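Local coordinates for protein 6-carboxyhexanoate--coa ligase (Bacillus subtilis, PDB 5FLG) that belongs to the 6-carboxyhexanoate--CoA ligase family and binds magnesium, phosphoaminophosphonic acid-adenylate ester and pimelic acid, at residues 192-197 with 217-222; 185-190 with 230-235; 11-16 with 60-65. One frame throughout, in Å; residues are numbered along the deposited sequence.

Contact 1. Residues 192-197 with 217-222; sequences LCWSDD and AMKEYG. With MG (magnesium ion), chain F; ANP (phosphoaminophosphonic acid-adenylate ester), chain D; PML (pimelic acid), chain C.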
loop_
_atom_site.group_PDB
_atom_site.type_symbol
_atom_site.label_atom_id
_atom_site.label_comp_id
_atom_site.label_asym_id
_atom_site.label_seq_id
_atom_site.Cartn_x
_atom_site.Cartn_y
_atom_site.Cartn_z
ATOM N N LEU A 192 17.534 21.129 8.990
ATOM C CA LEU A 192 17.808 21.822 7.767
ATOM C C LEU A 192 17.094 21.095 6.635
ATOM O O LEU A 192 17.190 19.875 6.517
ATOM C CB LEU A 192 19.302 21.824 7.536
ATOM C CG LEU A 192 19.816 22.313 6.193
ATOM C CD1 LEU A 192 19.607 23.814 6.002
ATOM C CD2 LEU A 192 21.277 21.941 6.104
ATOM N N CYS A 193 16.400 21.852 5.790
ATOM C CA CYS A 193 15.552 21.261 4.780
ATOM C C CYS A 193 15.513 22.092 3.505
ATOM O O CYS A 193 15.414 23.324 3.553
ATOM C CB CYS A 193 14.137 21.109 5.300
ATOM S SG CYS A 193 12.930 20.713 3.979
ATOM N N TRP A 194 15.617 21.425 2.361
ATOM C CA TRP A 194 15.050 21.984 1.121
ATOM C C TRP A 194 14.605 20.874 0.192
ATOM O O TRP A 194 14.838 19.697 0.455
ATOM C CB TRP A 194 16.014 22.995 0.456
ATOM C CG TRP A 194 17.320 22.415 -0.052
ATOM C CD1 TRP A 194 17.572 21.928 -1.306
ATOM C CD2 TRP A 194 18.559 22.332 0.660
ATOM N NE1 TRP A 194 18.857 21.425 -1.362
ATOM C CE2 TRP A 194 19.510 21.762 -0.212
ATOM C CE3 TRP A 194 18.963 22.699 1.950
ATOM C CZ2 TRP A 194 20.815 21.472 0.194
ATOM C CZ3 TRP A 194 20.261 22.472 2.324
ATOM C CH2 TRP A 194 21.174 21.863 1.458
ATOM N N SER A 195 13.796 21.251 -0.794
ATOM C CA SER A 195 13.042 20.316 -1.563
ATOM C C SER A 195 13.936 19.571 -2.534
ATOM O O SER A 195 14.848 20.154 -3.116
ATOM C CB SER A 195 11.936 21.060 -2.375
ATOM O OG SER A 195 11.069 20.095 -2.951
ATOM N N ASP A 196 13.574 18.337 -2.842
ATOM C CA ASP A 196 14.147 17.641 -3.997
ATOM C C ASP A 196 13.250 17.820 -5.261
ATOM O O ASP A 196 13.542 17.235 -6.296
ATOM C CB ASP A 196 14.343 16.151 -3.711
ATOM C CG ASP A 196 13.040 15.461 -3.239
ATOM O OD1 ASP A 196 12.084 16.181 -2.861
ATOM O OD2 ASP A 196 12.972 14.206 -3.249
ATOM N N ASP A 197 12.286 18.724 -5.218
ATOM C CA ASP A 197 11.496 19.051 -6.445
ATOM C C ASP A 197 12.245 20.066 -7.347
ATOM O O ASP A 197 12.732 21.082 -6.862
ATOM C CB ASP A 197 10.159 19.668 -6.064
ATOM C CG ASP A 197 9.280 18.753 -5.197
ATOM O OD1 ASP A 197 9.627 17.582 -4.894
ATOM O OD2 ASP A 197 8.243 19.269 -4.726
ATOM N N ALA A 217 15.161 31.160 -1.210
ATOM C CA ALA A 217 15.944 30.470 -2.210
ATOM C C ALA A 217 17.041 29.671 -1.534
ATOM O O ALA A 217 17.928 30.252 -0.899
ATOM C CB ALA A 217 16.559 31.477 -3.178
ATOM N N MET A 218 17.078 28.365 -1.802
ATOM C CA MET A 218 18.077 27.482 -1.154
ATOM C C MET A 218 18.826 26.639 -2.189
ATOM O O MET A 218 19.755 25.888 -1.859
ATOM C CB MET A 218 17.392 26.564 -0.139
ATOM C CG MET A 218 16.937 27.265 1.127
ATOM S SD MET A 218 18.334 27.661 2.203
ATOM C CE MET A 218 18.531 26.139 3.112
ATOM N N LYS A 219 18.357 26.707 -3.433
ATOM C CA LYS A 219 19.008 26.016 -4.550
ATOM C C LYS A 219 18.466 26.616 -5.852
ATOM O O LYS A 219 17.565 27.440 -5.804
ATOM C CB LYS A 219 18.646 24.547 -4.526
ATOM C CG LYS A 219 17.155 24.300 -4.699
ATOM C CD LYS A 219 16.899 22.872 -5.151
ATOM C CE LYS A 219 15.424 22.607 -5.356
ATOM N NZ LYS A 219 15.229 21.207 -5.822
ATOM N N GLU A 220 18.910 26.099 -6.995
ATOM C CA GLU A 220 18.490 26.633 -8.293
ATOM C C GLU A 220 17.283 25.869 -8.810
ATOM O O GLU A 220 17.172 24.664 -8.616
ATOM C CB GLU A 220 19.621 26.541 -9.326
ATOM C CG GLU A 220 20.864 27.348 -8.987
ATOM C CD GLU A 220 20.689 28.858 -9.109
ATOM O OE1 GLU A 220 19.604 29.337 -9.488
ATOM O OE2 GLU A 220 21.645 29.588 -8.779
ATOM N N TYR A 221 16.391 26.568 -9.494
ATOM C CA TYR A 221 15.359 25.909 -10.287
ATOM C C TYR A 221 15.921 24.800 -11.157
ATOM O O TYR A 221 17.021 24.921 -11.675
ATOM C CB TYR A 221 14.615 26.929 -11.136
ATOM C CG TYR A 221 13.547 27.628 -10.347
ATOM C CD1 TYR A 221 12.420 26.943 -9.925
ATOM C CD2 TYR A 221 13.725 28.934 -9.917
ATOM C CE1 TYR A 221 11.480 27.550 -9.126
ATOM C CE2 TYR A 221 12.752 29.568 -9.172
ATOM C CZ TYR A 221 11.648 28.858 -8.771
ATOM O OH TYR A 221 10.712 29.450 -7.976
ATOM N N GLY A 222 15.208 23.684 -11.236
ATOM C CA GLY A 222 15.579 22.606 -12.146
ATOM C C GLY A 222 16.487 21.556 -11.553
ATOM O O GLY A 222 16.770 20.562 -12.197
HETATM MG MG MG F . 9.857 16.238 -3.124
HETATM P PG ANP D . 6.751 15.087 -2.147
HETATM O O1G ANP D . 5.710 14.365 -2.957
HETATM O O2G ANP D . 7.560 16.047 -2.976
HETATM O O3G ANP D . 6.270 15.727 -0.886
HETATM P PB ANP D . 8.769 13.964 -0.277
HETATM O O1B ANP D . 7.864 14.314 0.851
HETATM O O2B ANP D . 9.596 12.734 -0.320
HETATM N N3B ANP D . 7.812 13.819 -1.709
HETATM P PA ANP D . 9.618 16.702 -0.020
HETATM O O1A ANP D . 10.052 17.685 -1.005
HETATM O O2A ANP D . 8.333 16.828 0.747
HETATM O O3A ANP D . 9.754 15.207 -0.600
HETATM O "O5'" ANP D . 10.857 16.660 1.072
HETATM C "C5'" ANP D . 12.172 16.912 0.666
HETATM C "C4'" ANP D . 13.104 15.866 1.283
HETATM O "O4'" ANP D . 12.934 15.879 2.706
HETATM C "C3'" ANP D . 12.773 14.457 0.814
HETATM O "O3'" ANP D . 13.544 14.091 -0.324
HETATM C "C2'" ANP D . 13.188 13.616 1.986
HETATM O "O2'" ANP D . 14.606 13.448 1.949
HETATM C "C1'" ANP D . 12.839 14.516 3.137
HETATM N N9 ANP D . 11.500 14.162 3.621
HETATM C C8 ANP D . 10.281 14.437 3.036
HETATM N N7 ANP D . 9.275 14.015 3.837
HETATM C C5 ANP D . 9.859 13.426 4.925
HETATM C C6 ANP D . 9.413 12.729 6.143
HETATM N N6 ANP D . 8.120 12.520 6.405
HETATM N N1 ANP D . 10.343 12.293 7.021
HETATM C C2 ANP D . 11.650 12.450 6.781
HETATM N N3 ANP D . 12.155 13.130 5.738
HETATM C C4 ANP D . 11.311 13.522 4.753
HETATM C C1 PML C . 8.086 26.086 2.827
HETATM O O11 PML C . 7.982 26.626 3.976
HETATM O O12 PML C . 7.627 26.677 1.786
HETATM C C2 PML C . 9.117 24.950 2.694
HETATM C C3 PML C . 8.633 23.628 2.118
HETATM C C4 PML C . 9.715 22.864 1.333
HETATM C C5 PML C . 9.895 21.413 1.739
HETATM C C6 PML C . 9.907 20.424 0.576
HETATM C C7 PML C . 8.607 20.465 -0.231
HETATM O O71 PML C . 7.523 20.223 0.351
HETATM O O72 PML C . 8.664 20.621 -1.476
HETATM O O HOH W 1 9.944 13.788 -3.652
#
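K219 reaches S195 and D197, in the loop that leaves strand 188-194, and bonds to both carbonyls. This loop carries the magnesium site, and S195 forms an ST turn in it, OG accepting from D197 N. The K219 chain is extended beyond CG (chi2 160°, chi3 -179°). Its CD passes obliquely by the W194 ring, 4.0 Å from W194 CD1. NZ then donates to S195 O at 2.9 Å and to D197 O at 2.7 Å. It stands above both carbonyl planes. T223 O accepts a third bond from NZ, so the buried ammonium is well satisfied. M218 crosses W194 at about a right angle. Its bent chain puts CE 3.7 Å from W194 CE3 and 3.9 Å from L192 CD1, which lies at the indole edge. M218 O sits over one indole face. D196 OD1 and D197 OD1 bind the metal, and R171 makes a salt bridge with D197 OD2. K219 thus holds the backbone of the metal-binding loop through S195 O and D197 O. S195 OG lies 2.9 Å from pimelic acid O72. The bonds from magnesium to D196 OD1 and D197 OD1 are each 2.2 Å long.

Contact 2. Residues 185-190 with 230-235; sequences HPAVVA and FFIDGS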
loop_
_atom_site.group_PDB
_atom_site.type_symbol
_atom_site.label_atom_id
_atom_site.label_comp_id
_atom_site.label_asym_id
_atom_site.label_seq_id
_atom_site.Cartn_x
_atom_site.Cartn_y
_atom_site.Cartn_z
ATOM N N HIS A 185 10.788 17.089 19.663
ATOM C CA HIS A 185 11.580 16.026 20.239
ATOM C C HIS A 185 12.762 16.546 21.050
ATOM O O HIS A 185 13.559 17.316 20.571
ATOM C CB HIS A 185 12.053 15.080 19.161
ATOM C CG HIS A 185 12.570 13.791 19.697
ATOM N ND1 HIS A 185 13.742 13.709 20.424
ATOM C CD2 HIS A 185 12.041 12.547 19.689
ATOM C CE1 HIS A 185 13.930 12.462 20.817
ATOM N NE2 HIS A 185 12.930 11.729 20.356
ATOM N N PRO A 186 12.854 16.149 22.316
ATOM C CA PRO A 186 13.922 16.779 23.132
ATOM C C PRO A 186 15.364 16.567 22.633
ATOM O O PRO A 186 16.207 17.419 22.852
ATOM C CB PRO A 186 13.735 16.177 24.538
ATOM C CG PRO A 186 12.768 15.058 24.416
ATOM C CD PRO A 186 12.116 15.090 23.024
ATOM N N ALA A 187 15.626 15.570 21.806
ATOM C CA ALA A 187 17.009 15.393 21.318
ATOM C C ALA A 187 17.356 16.198 20.049
ATOM O O ALA A 187 18.539 16.342 19.690
ATOM C CB ALA A 187 17.301 13.916 21.120
ATOM N N VAL A 188 16.345 16.762 19.381
ATOM C CA VAL A 188 16.601 17.502 18.158
ATOM C C VAL A 188 16.887 18.968 18.390
ATOM O O VAL A 188 16.012 19.742 18.826
ATOM C CB VAL A 188 15.409 17.393 17.142
ATOM C CG1 VAL A 188 15.748 18.150 15.867
ATOM C CG2 VAL A 188 15.097 15.958 16.817
ATOM N N VAL A 189 18.066 19.408 17.972
ATOM C CA VAL A 189 18.492 20.782 18.173
ATOM C C VAL A 189 18.061 21.633 16.969
ATOM O O VAL A 189 17.775 22.800 17.093
ATOM C CB VAL A 189 20.023 20.833 18.314
ATOM C CG1 VAL A 189 20.536 22.272 18.307
ATOM C CG2 VAL A 189 20.460 20.119 19.593
ATOM N N ALA A 190 18.117 21.061 15.787
ATOM C CA ALA A 190 17.792 21.828 14.590
ATOM C C ALA A 190 17.589 20.949 13.375
ATOM O O ALA A 190 18.044 19.790 13.327
ATOM C CB ALA A 190 18.880 22.846 14.332
ATOM N N PHE A 230 18.515 16.268 10.482
ATOM C CA PHE A 230 18.164 16.602 11.844
ATOM C C PHE A 230 19.447 16.562 12.660
ATOM O O PHE A 230 20.066 15.519 12.764
ATOM C CB PHE A 230 17.190 15.567 12.449
ATOM C CG PHE A 230 15.898 15.406 11.698
ATOM C CD1 PHE A 230 15.415 16.420 10.890
ATOM C CD2 PHE A 230 15.115 14.290 11.889
ATOM C CE1 PHE A 230 14.237 16.246 10.177
ATOM C CE2 PHE A 230 13.902 14.136 11.215
ATOM C CZ PHE A 230 13.474 15.126 10.346
ATOM N N PHE A 231 19.780 17.670 13.286
ATOM C CA PHE A 231 20.962 17.745 14.102
ATOM C C PHE A 231 20.603 17.310 15.512
ATOM O O PHE A 231 19.718 17.897 16.154
ATOM C CB PHE A 231 21.495 19.169 14.076
ATOM C CG PHE A 231 22.059 19.582 12.738
ATOM C CD1 PHE A 231 23.382 19.341 12.427
ATOM C CD2 PHE A 231 21.249 20.189 11.774
ATOM C CE1 PHE A 231 23.898 19.717 11.203
ATOM C CE2 PHE A 231 21.748 20.544 10.535
ATOM C CZ PHE A 231 23.076 20.304 10.245
ATOM N N ILE A 232 21.173 16.183 15.920
ATOM C CA ILE A 232 20.781 15.496 17.159
ATOM C C ILE A 232 21.791 15.661 18.301
ATOM O O ILE A 232 23.003 15.527 18.110
ATOM C CB ILE A 232 20.652 13.984 16.929
ATOM C CG1 ILE A 232 19.688 13.712 15.789
ATOM C CG2 ILE A 232 20.234 13.270 18.206
ATOM C CD1 ILE A 232 18.253 14.099 16.071
ATOM N N ASP A 233 21.266 15.970 19.479
ATOM C CA ASP A 233 22.038 16.055 20.700
ATOM C C ASP A 233 21.390 15.173 21.755
ATOM O O ASP A 233 20.472 15.604 22.456
ATOM C CB ASP A 233 22.054 17.485 21.221
ATOM C CG ASP A 233 22.602 17.575 22.653
ATOM O OD1 ASP A 233 22.935 16.519 23.241
ATOM O OD2 ASP A 233 22.700 18.698 23.188
ATOM N N GLY A 234 21.864 13.944 21.872
ATOM C CA GLY A 234 21.255 13.003 22.786
ATOM C C GLY A 234 22.217 11.889 23.148
ATOM O O GLY A 234 23.075 11.521 22.341
ATOM N N SER A 235 22.085 11.379 24.377
ATOM C CA SER A 235 22.907 10.265 24.852
ATOM C C SER A 235 22.250 8.965 24.470
ATOM O O SER A 235 22.876 7.908 24.529
ATOM C CB SER A 235 23.052 10.279 26.378
ATOM O OG SER A 235 23.690 11.456 26.832
#
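A187 to A190 pair antiparallel with F231 to D233, and a classic beta bulge at V189 and A190, both opposite F231, shifts the register by one. The strand segments run at 127° to each other. Three backbone bonds hold them: D233 N to A187 O at 2.8 Å, V189 N to F231 O at 2.9 Å and F231 N to A190 O at 2.7 Å. V188 and I232 form a non-hydrogen-bonded pair on one face of the sheet. They cross obliquely, and V188 CG2 meets I232 CD1 at 3.7 Å. I232 CG2 touches A187 CB more loosely. On the other face F231 turns its ring edge to A190 O, which lies near the ring plane. V189 CG2 packs on D233 CB at 3.5 Å, with CG2 anti to the carbonyl carbon. Before the strand, H185 opens a type I turn. Its ND1 accepts from A187 N at 3.0 Å in the ring plane, while NE2 bonds to D244 of helix 238-247. Strand 127-130 flanks strand 230-232 on its other edge. Backbone bonds set the register, and the side chains add mainly apolar contacts, so the pairing does not rest on charges between the two segments.

Contact 3. Residues 11-16 with 60-65; sequences VRMRAS and DFMQIQ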
loop_
_atom_site.group_PDB
_atom_site.type_symbol
_atom_site.label_atom_id
_atom_site.label_comp_id
_atom_site.label_asym_id
_atom_site.label_seq_id
_atom_site.Cartn_x
_atom_site.Cartn_y
_atom_site.Cartn_z
ATOM N N VAL A 11 -2.080 7.128 7.244
ATOM C CA VAL A 11 -2.197 6.809 5.806
ATOM C C VAL A 11 -0.931 7.256 5.138
ATOM O O VAL A 11 -0.561 8.438 5.228
ATOM C CB VAL A 11 -3.395 7.506 5.117
ATOM C CG1 VAL A 11 -3.609 6.910 3.733
ATOM C CG2 VAL A 11 -4.674 7.337 5.913
ATOM N N ARG A 12 -0.212 6.298 4.550
ATOM C CA ARG A 12 1.099 6.556 3.989
ATOM C C ARG A 12 1.167 6.132 2.536
ATOM O O ARG A 12 0.462 5.203 2.114
ATOM C CB ARG A 12 2.182 5.781 4.768
ATOM C CG ARG A 12 2.414 6.333 6.163
ATOM C CD ARG A 12 3.523 5.558 6.875
ATOM N NE ARG A 12 3.111 4.188 7.160
ATOM C CZ ARG A 12 3.947 3.202 7.473
ATOM N NH1 ARG A 12 5.253 3.369 7.339
ATOM N NH2 ARG A 12 3.474 2.039 7.880
ATOM N N MET A 13 2.045 6.804 1.801
ATOM C CA MET A 13 2.208 6.573 0.388
ATOM C C MET A 13 3.678 6.723 0.056
ATOM O O MET A 13 4.310 7.681 0.455
ATOM C CB MET A 13 1.396 7.590 -0.448
ATOM C CG MET A 13 1.584 7.463 -1.967
ATOM S SD MET A 13 2.943 8.444 -2.678
ATOM C CE MET A 13 2.399 10.106 -2.377
ATOM N N ARG A 14 4.139 5.911 -0.878
ATOM C CA ARG A 14 5.350 6.224 -1.552
ATOM C C ARG A 14 5.292 5.787 -3.006
ATOM O O ARG A 14 4.560 4.858 -3.379
ATOM C CB ARG A 14 6.501 5.533 -0.829
ATOM C CG ARG A 14 6.349 4.041 -0.795
ATOM C CD ARG A 14 7.316 3.481 0.237
ATOM N NE ARG A 14 7.458 2.033 0.163
ATOM C CZ ARG A 14 7.537 1.244 1.232
ATOM N NH1 ARG A 14 7.405 1.743 2.463
ATOM N NH2 ARG A 14 7.701 -0.061 1.065
ATOM N N ALA A 15 6.112 6.438 -3.814
ATOM C CA ALA A 15 6.069 6.206 -5.238
ATOM C C ALA A 15 7.464 6.337 -5.800
ATOM O O ALA A 15 8.243 7.188 -5.368
ATOM C CB ALA A 15 5.119 7.196 -5.927
ATOM N N SER A 16 7.733 5.558 -6.840
ATOM C CA SER A 16 9.024 5.574 -7.478
ATOM C C SER A 16 8.927 5.240 -8.954
ATOM O O SER A 16 7.892 4.804 -9.423
ATOM C CB SER A 16 9.950 4.571 -6.780
ATOM O OG SER A 16 9.371 3.290 -6.791
ATOM N N ASP A 60 6.158 4.317 -11.740
ATOM C CA ASP A 60 5.702 2.999 -12.190
ATOM C C ASP A 60 5.439 2.066 -11.025
ATOM O O ASP A 60 5.116 0.896 -11.229
ATOM C CB ASP A 60 6.692 2.342 -13.169
ATOM C CG ASP A 60 8.099 2.343 -12.669
ATOM O OD1 ASP A 60 8.340 1.950 -11.498
ATOM O OD2 ASP A 60 8.978 2.735 -13.466
ATOM N N PHE A 61 5.562 2.600 -9.806
ATOM C CA PHE A 61 5.357 1.829 -8.608
ATOM C C PHE A 61 4.834 2.734 -7.509
ATOM O O PHE A 61 5.312 3.864 -7.356
ATOM C CB PHE A 61 6.672 1.215 -8.146
ATOM C CG PHE A 61 6.552 0.506 -6.858
ATOM C CD1 PHE A 61 6.543 1.221 -5.672
ATOM C CD2 PHE A 61 6.251 -0.839 -6.835
ATOM C CE1 PHE A 61 6.365 0.573 -4.473
ATOM C CE2 PHE A 61 6.091 -1.501 -5.632
ATOM C CZ PHE A 61 6.103 -0.787 -4.454
ATOM N N MET A 62 3.785 2.306 -6.825
ATOM C CA MET A 62 3.261 3.080 -5.707
ATOM C C MET A 62 2.591 2.162 -4.715
ATOM O O MET A 62 1.976 1.171 -5.087
ATOM C CB MET A 62 2.290 4.165 -6.193
ATOM C CG MET A 62 1.730 5.041 -5.085
ATOM S SD MET A 62 0.438 6.203 -5.626
ATOM C CE MET A 62 1.275 6.973 -7.016
ATOM N N GLN A 63 2.799 2.471 -3.436
ATOM C CA GLN A 63 2.103 1.849 -2.335
ATOM C C GLN A 63 1.346 2.882 -1.520
ATOM O O GLN A 63 1.884 3.922 -1.166
ATOM C CB GLN A 63 3.107 1.185 -1.400
ATOM C CG GLN A 63 3.936 0.119 -2.066
ATOM C CD GLN A 63 4.823 -0.649 -1.067
ATOM O OE1 GLN A 63 5.695 -0.070 -0.402
ATOM N NE2 GLN A 63 4.645 -1.962 -1.018
ATOM N N ILE A 64 0.165 2.515 -1.050
ATOM C CA ILE A 64 -0.609 3.367 -0.165
ATOM C C ILE A 64 -1.148 2.432 0.875
ATOM O O ILE A 64 -1.623 1.353 0.554
ATOM C CB ILE A 64 -1.833 4.029 -0.875
ATOM C CG1 ILE A 64 -1.401 4.814 -2.096
ATOM C CG2 ILE A 64 -2.547 4.935 0.089
ATOM C CD1 ILE A 64 -2.511 5.635 -2.758
ATOM N N GLN A 65 -1.006 2.811 2.138
ATOM C CA GLN A 65 -1.383 1.951 3.233
ATOM C C GLN A 65 -2.107 2.778 4.301
ATOM O O GLN A 65 -1.728 3.910 4.569
ATOM C CB GLN A 65 -0.129 1.304 3.809
ATOM C CG GLN A 65 -0.347 0.595 5.133
ATOM C CD GLN A 65 0.958 0.162 5.797
ATOM O OE1 GLN A 65 1.229 0.511 6.955
ATOM N NE2 GLN A 65 1.753 -0.612 5.078
HETATM O O HOH W 2 0.218 3.451 7.327
#
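S16 O accepts from both D60 N, at 2.9 Å, and F61 N, a weak bond at 3.2 Å. D60 and F61 both face S16, which makes a classic beta bulge where strand 61-65 begins. Beyond it the two strands run antiparallel, 176° apart, in regular register. R12 and Q65 run alongside each other on one face, in the same direction. Their guanidinium and amide planes stand 87° apart. R12 NH2 gives Q65 OE1 a weak bond at 2.9 Å, bent to 130°. A water at the guanidinium edge accepts from R12 NE and lies 3.1 Å from Q65 OE1. R14 and Q63 are also side by side, while Q63 NE2 bonds to Q65 of the second subunit. The other face is apolar. M13 CG, anti to the backbone N, meets M62 CG and I64 CG1, both at 4.0 Å. M62 CE rests on A15 CB at the same distance. Helix 40-52 covers this face, with L48 and L52 against M62. Strand 8-17 is the middle strand of the three, with 26-36 on its far edge. Strand 61-68 pairs antiparallel with a strand of the second subunit, which carries the sheet across the dimer interface.

Overall arrangement
Contacts 1 and 2 share strand 188-194 and belong to the same mixed sheet. They touch where L192 packs on F231. Both are buried, but contact 2 is mostly backbone pairing and aliphatic packing, while contact 1 adds a lysine that bonds the loop leading to the metal and both ligands. Contact 3 lies in a separate three-stranded sheet and is only partly buried. Its polar face carries arginine and glutamine, its other face methionine and aliphatic groups, and its outer strand meets the second subunit. It lies on the opposite side of the chain's centre from contact 2. The side chains of M13 and F230 each lie about 5 Å from the phosphoaminophosphonic acid-adenylate ester.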